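Local structure of glycosyl hydrolase, BNR repeat (Ralstonia eutropha, 3B7F) at residues Glu68-Ala73 / Gly91-Ala96; Leu247-Gln250 / Ile255-Met258. The protein is a putative glycosyl hydrolase of the BNR-repeat type, built as a seven-bladed beta-propeller, whose substrate is not established. All blocks are in the same frame, centred on the assembly; numbering follows the deposited sequence. Where two conformers were deposited one is given.

Contact 1 (Glu68-Ala73 / Gly91-Ala96); sequences ERMLMA and GNWTEA
Trp93 reaches across to strand 70-75 and brings the six-membered part of its indole against two selenomethionines, Met72 over one face and Met70 obliquely past the rim. The methyl of Met72 makes a CH-pi contact: its CE is 3.8 Å from the centroid of the Trp93 six-membered ring, close to the ring normal. The Met72 chain runs with CG anti to the backbone N and then bends at its last torsion (chi3 -60°), which carries the methyl back over the indole. Met72 CB also rests 3.8 Å from Trp93 CZ3. Met70 lies on the other side of the ring plane, with its CB 3.6 Å from Trp93 CH2 and its SE 5.2 Å from the centroid of that six-membered ring, a Met-aromatic contact. Long, flexible, polarisable side chains suit this place, since they can mould themselves to a broad flat ring. The Trp93 rim is directed at the strand backbone near Leu71, whose own side chain leaves from the far side. Ser86 OG is hydrogen-bonded to Asn92 O and Asp88 OD1, weakly, to Asn92 N; with Trp93 they fit the Ser-X-Asp-X-Gly-X-X-Trp pattern of an Asp-box. The indole, on the residue just before edge strand 94-95, reaches past the intervening strand 81-86 to strand 70-75, while Phe35 of strand 32-38, in the adjacent blade, touches both Trp93 and Met72.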
loop_
_atom_site.group_PDB
_atom_site.type_symbol
_atom_site.label_atom_id
_atom_site.label_comp_id
_atom_site.label_asym_id
_atom_site.label_seq_id
_atom_site.Cartn_x
_atom_site.Cartn_y
_atom_site.Cartn_z
ATOM N N GLU A 68 5.041 7.715 -18.374
ATOM C CA GLU A 68 5.585 9.057 -18.254
ATOM C C GLU A 68 4.857 9.886 -17.159
ATOM O O GLU A 68 5.360 10.889 -16.696
ATOM C CB GLU A 68 5.587 9.742 -19.647
ATOM C CG GLU A 68 4.231 10.117 -20.318
ATOM C CD GLU A 68 3.444 9.004 -21.054
ATOM O OE1 GLU A 68 3.691 7.782 -20.892
ATOM O OE2 GLU A 68 2.528 9.398 -21.810
ATOM N N ARG A 69 3.664 9.444 -16.744
ATOM C CA ARG A 69 2.876 10.129 -15.722
ATOM C C ARG A 69 3.068 9.542 -14.321
ATOM O O ARG A 69 3.063 8.309 -14.163
ATOM C CB ARG A 69 1.395 10.093 -16.102
ATOM C CG ARG A 69 1.103 10.850 -17.381
ATOM C CD ARG A 69 -0.383 10.924 -17.659
ATOM N NE ARG A 69 -0.704 11.667 -18.880
ATOM C CZ ARG A 69 -0.845 12.996 -18.975
ATOM N NH1 ARG A 69 -0.616 13.821 -17.944
ATOM N NH2 ARG A 69 -1.181 13.520 -20.159
HETATM N N MSE A 70 3.263 10.428 -13.327
HETATM C CA MSE A 70 3.401 10.060 -11.924
HETATM C C MSE A 70 2.702 11.053 -11.025
HETATM O O MSE A 70 2.658 12.244 -11.339
HETATM C CB MSE A 70 4.842 10.062 -11.467
HETATM C CG MSE A 70 5.797 9.204 -12.245
HETATM SE SE MSE A 70 7.467 9.105 -11.219
HETATM C CE MSE A 70 8.373 8.045 -12.531
ATOM N N LEU A 71 2.167 10.541 -9.910
ATOM C CA LEU A 71 1.528 11.340 -8.859
ATOM C C LEU A 71 2.270 11.089 -7.565
ATOM O O LEU A 71 2.802 10.010 -7.357
ATOM C CB LEU A 71 0.034 11.052 -8.690
ATOM C CG LEU A 71 -0.914 11.478 -9.845
ATOM C CD1 LEU A 71 -2.357 11.365 -9.406
ATOM C CD2 LEU A 71 -0.663 12.900 -10.367
HETATM N N MSE A 72 2.336 12.132 -6.745
HETATM C CA MSE A 72 3.021 12.142 -5.472
HETATM C C MSE A 72 2.162 12.855 -4.412
HETATM O O MSE A 72 1.931 14.037 -4.535
HETATM C CB MSE A 72 4.346 12.875 -5.639
HETATM C CG MSE A 72 5.087 13.126 -4.330
HETATM SE SE MSE A 72 6.599 14.244 -4.535
HETATM C CE MSE A 72 7.659 13.247 -5.775
ATOM N N ALA A 73 1.684 12.124 -3.405
ATOM C CA ALA A 73 0.921 12.674 -2.279
ATOM C C ALA A 73 1.928 13.339 -1.313
ATOM O O ALA A 73 2.911 12.717 -0.875
ATOM C CB ALA A 73 0.098 11.548 -1.589
ATOM N N GLY A 91 10.530 14.499 -14.166
ATOM C CA GLY A 91 11.385 15.659 -14.409
ATOM C C GLY A 91 10.828 17.026 -14.037
ATOM O O GLY A 91 11.571 18.010 -13.986
ATOM N N ASN A 92 9.522 17.116 -13.855
ATOM C CA ASN A 92 8.842 18.337 -13.470
ATOM C C ASN A 92 7.650 17.925 -12.619
ATOM O O ASN A 92 6.991 16.924 -12.924
ATOM C CB ASN A 92 8.334 19.113 -14.683
ATOM C CG ASN A 92 9.433 19.855 -15.451
ATOM O OD1 ASN A 92 10.318 20.473 -14.864
ATOM N ND2 ASN A 92 9.330 19.843 -16.782
ATOM N N TRP A 93 7.356 18.697 -11.580
ATOM C CA TRP A 93 6.239 18.418 -10.686
ATOM C C TRP A 93 5.377 19.676 -10.570
ATOM O O TRP A 93 5.908 20.769 -10.454
ATOM C CB TRP A 93 6.755 17.931 -9.333
ATOM C CG TRP A 93 7.502 16.593 -9.417
ATOM C CD1 TRP A 93 8.853 16.413 -9.540
ATOM C CD2 TRP A 93 6.929 15.279 -9.380
ATOM N NE1 TRP A 93 9.157 15.080 -9.578
ATOM C CE2 TRP A 93 7.997 14.357 -9.483
ATOM C CE3 TRP A 93 5.622 14.789 -9.246
ATOM C CZ2 TRP A 93 7.794 12.972 -9.476
ATOM C CZ3 TRP A 93 5.417 13.416 -9.253
ATOM C CH2 TRP A 93 6.501 12.523 -9.348
ATOM N N THR A 94 4.058 19.518 -10.666
ATOM C CA THR A 94 3.115 20.633 -10.536
ATOM C C THR A 94 2.082 20.264 -9.489
ATOM O O THR A 94 1.527 19.171 -9.526
ATOM C CB THR A 94 2.407 20.970 -11.863
ATOM O OG1 THR A 94 3.384 21.171 -12.883
ATOM C CG2 THR A 94 1.567 22.243 -11.728
ATOM N N GLU A 95 1.861 21.170 -8.545
ATOM C CA GLU A 95 0.849 20.988 -7.501
ATOM C C GLU A 95 -0.560 20.974 -8.109
ATOM O O GLU A 95 -0.787 21.593 -9.147
ATOM C CB GLU A 95 0.973 22.050 -6.362
ATOM C CG GLU A 95 0.582 23.530 -6.655
ATOM C CD GLU A 95 1.482 24.265 -7.660
ATOM O OE1 GLU A 95 2.632 23.809 -7.920
ATOM O OE2 GLU A 95 1.020 25.304 -8.202
ATOM N N ALA A 96 -1.477 20.255 -7.450
ATOM C CA ALA A 96 -2.890 20.151 -7.862
ATOM C C ALA A 96 -3.538 21.523 -7.941
ATOM O O ALA A 96 -3.269 22.370 -7.087
ATOM C CB ALA A 96 -3.695 19.257 -6.887
#

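Contact 2 (Leu247-Gln250 / Ile255-Met258); sequences LYQQ and IYRM. With EDO (1,2-ethanediol), chain J.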
loop_
_atom_site.group_PDB
_atom_site.type_symbol
_atom_site.label_atom_id
_atom_site.label_comp_id
_atom_site.label_asym_id
_atom_site.label_seq_id
_atom_site.Cartn_x
_atom_site.Cartn_y
_atom_site.Cartn_z
ATOM N N LEU A 247 -7.946 -11.963 -3.202
ATOM C CA LEU A 247 -7.476 -10.818 -2.427
ATOM C C LEU A 247 -6.644 -11.333 -1.252
ATOM O O LEU A 247 -6.924 -12.400 -0.703
ATOM C CB LEU A 247 -8.629 -9.958 -1.881
ATOM C CG LEU A 247 -9.330 -8.971 -2.828
ATOM C CD1 LEU A 247 -9.824 -9.639 -4.070
ATOM C CD2 LEU A 247 -10.486 -8.297 -2.102
ATOM N N TYR A 248 -5.587 -10.602 -0.920
ATOM C CA TYR A 248 -4.769 -10.904 0.255
ATOM C C TYR A 248 -4.722 -9.661 1.112
ATOM O O TYR A 248 -4.834 -8.546 0.602
ATOM C CB TYR A 248 -3.362 -11.345 -0.106
ATOM C CG TYR A 248 -3.245 -12.726 -0.755
ATOM C CD1 TYR A 248 -3.323 -12.873 -2.134
ATOM C CD2 TYR A 248 -2.975 -13.866 0.012
ATOM C CE1 TYR A 248 -3.169 -14.118 -2.734
ATOM C CE2 TYR A 248 -2.797 -15.111 -0.584
ATOM C CZ TYR A 248 -2.908 -15.230 -1.963
ATOM O OH TYR A 248 -2.760 -16.450 -2.591
ATOM N N GLN A 249 -4.653 -9.839 2.430
ATOM C CA GLN A 249 -4.431 -8.679 3.285
ATOM C C GLN A 249 -3.535 -8.977 4.472
ATOM O O GLN A 249 -3.521 -10.097 4.987
ATOM C CB GLN A 249 -5.750 -8.029 3.778
ATOM C CG GLN A 249 -6.617 -8.878 4.706
ATOM C CD GLN A 249 -7.555 -8.057 5.550
ATOM O OE1 GLN A 249 -7.109 -7.215 6.311
ATOM N NE2 GLN A 249 -8.864 -8.324 5.455
ATOM N N GLN A 250 -2.764 -7.961 4.865
ATOM C CA GLN A 250 -2.028 -7.944 6.121
ATOM C C GLN A 250 -2.923 -7.070 6.995
ATOM O O GLN A 250 -3.195 -5.930 6.660
ATOM C CB GLN A 250 -0.640 -7.316 5.996
ATOM C CG GLN A 250 0.073 -7.182 7.318
ATOM C CD GLN A 250 0.404 -8.504 8.031
ATOM O OE1 GLN A 250 1.457 -9.095 7.780
ATOM N NE2 GLN A 250 -0.441 -8.911 8.992
ATOM N N ILE A 255 -2.690 -12.358 8.691
ATOM C CA ILE A 255 -2.553 -12.428 7.241
ATOM C C ILE A 255 -3.752 -13.247 6.791
ATOM O O ILE A 255 -3.992 -14.327 7.341
ATOM C CB ILE A 255 -1.261 -13.105 6.754
ATOM C CG1 ILE A 255 -0.014 -12.445 7.378
ATOM C CG2 ILE A 255 -1.217 -13.075 5.206
ATOM C CD1 ILE A 255 1.274 -13.321 7.280
ATOM N N TYR A 256 -4.496 -12.726 5.821
ATOM C CA TYR A 256 -5.669 -13.382 5.305
ATOM C C TYR A 256 -5.683 -13.459 3.793
ATOM O O TYR A 256 -5.123 -12.616 3.116
ATOM C CB TYR A 256 -6.950 -12.627 5.723
ATOM C CG TYR A 256 -7.197 -12.579 7.204
ATOM C CD1 TYR A 256 -6.590 -11.597 7.991
ATOM C CD2 TYR A 256 -8.010 -13.511 7.827
ATOM C CE1 TYR A 256 -6.793 -11.552 9.371
ATOM C CE2 TYR A 256 -8.216 -13.475 9.202
ATOM C CZ TYR A 256 -7.595 -12.486 9.972
ATOM O OH TYR A 256 -7.778 -12.435 11.331
ATOM N N ARG A 257 -6.407 -14.461 3.299
ATOM C CA ARG A 257 -6.660 -14.672 1.890
ATOM C C ARG A 257 -8.177 -14.823 1.714
ATOM O O ARG A 257 -8.835 -15.509 2.495
ATOM C CB ARG A 257 -5.960 -15.923 1.385
ATOM C CG ARG A 257 -6.116 -16.154 -0.112
ATOM C CD ARG A 257 -5.568 -17.489 -0.502
ATOM N NE ARG A 257 -5.799 -17.762 -1.927
ATOM C CZ ARG A 257 -6.876 -18.338 -2.457
ATOM N NH1 ARG A 257 -7.936 -18.675 -1.727
ATOM N NH2 ARG A 257 -6.917 -18.523 -3.761
HETATM N N MSE A 258 -8.713 -14.173 0.691
HETATM C CA MSE A 258 -10.119 -14.328 0.315
HETATM C C MSE A 258 -10.258 -14.627 -1.174
HETATM O O MSE A 258 -9.693 -13.934 -2.012
HETATM C CB MSE A 258 -10.943 -13.073 0.624
HETATM C CG MSE A 258 -12.391 -13.142 0.112
HETATM SE SE MSE A 258 -13.463 -11.589 0.357
HETATM C CE MSE A 258 -13.828 -11.662 2.204
HETATM C C1 EDO J . -9.561 -21.496 -4.151
HETATM O O1 EDO J . -9.612 -20.090 -4.478
HETATM C C2 EDO J . -9.242 -21.771 -2.666
HETATM O O2 EDO J . -10.116 -21.080 -1.739
#
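Arg257 sends CG anti to its backbone N (chi1 -176°) and stays extended as far as NE, while Tyr248 turns its ring beside its own backbone N (chi1 -70°); as cross-strand neighbours the two then lie over one another. Arg257 CG sits over the phenol face, 3.9 Å from the Tyr248 ring centroid, so the aliphatic part of the arginine makes a CH-pi contact and its charged end passes beyond the ring. The guanidinium stands steeply to the ring, planes 77° apart, and at its edge Arg257 NE gives a weak hydrogen bond to Tyr248 OH at 3.4 Å. That hydroxyl also bonds to Pro290 O. Farther out, Arg257 NH2 donates to O1 of an ethanediol at 3.2 Å, a molecule probably from the crystallisation liquor that Asp259 holds as well. Gln250 and Ile255 share this face, Gln250 OE1 lying 3.7 Å from Ile255 CG1, with the amide NE2 bonded to Asp278 O. On the other face Gln249 CG and Tyr256 CB lie 3.9 Å apart, the chains side by side; Trp265 packs against both, and against the apolar Leu247 and Met258. The polar ends are satisfied, Gln249 OE1 by Asn251 ND2 and Tyr256 OH by Cys253 O and Ala219 N. Nearly straight backbone bonds fix the register: Leu247 N to Met258 O and Gln249 N to Tyr256 O, each 2.9 Å, are both reciprocated. Hydrogen-bonded and non-hydrogen-bonded pairs therefore alternate in an antiparallel beta hairpin, the two middle strands of a four-stranded propeller blade.

How the contacts relate
From the N terminus, contact 1 comes first and closes the 17-residue excursion 74-90, which contains strand 81-86; it ties the second strand of its blade to the residue leading into the fourth. Contact 2 follows much later and closes only the four residues 251-254, the ends of two strands and the tight turn between them, joining the second and third strands of another blade. The two are in series, neither nested nor crossed, and lie on opposite sides of the chain's centre, their own centres about 31 Å apart. A shared blade plan still relates them: Trp265, on edge strand 264-266 of contact 2's blade, touches Leu247 and Gln249, a placing that resembles Trp93 against Met70 and Met72.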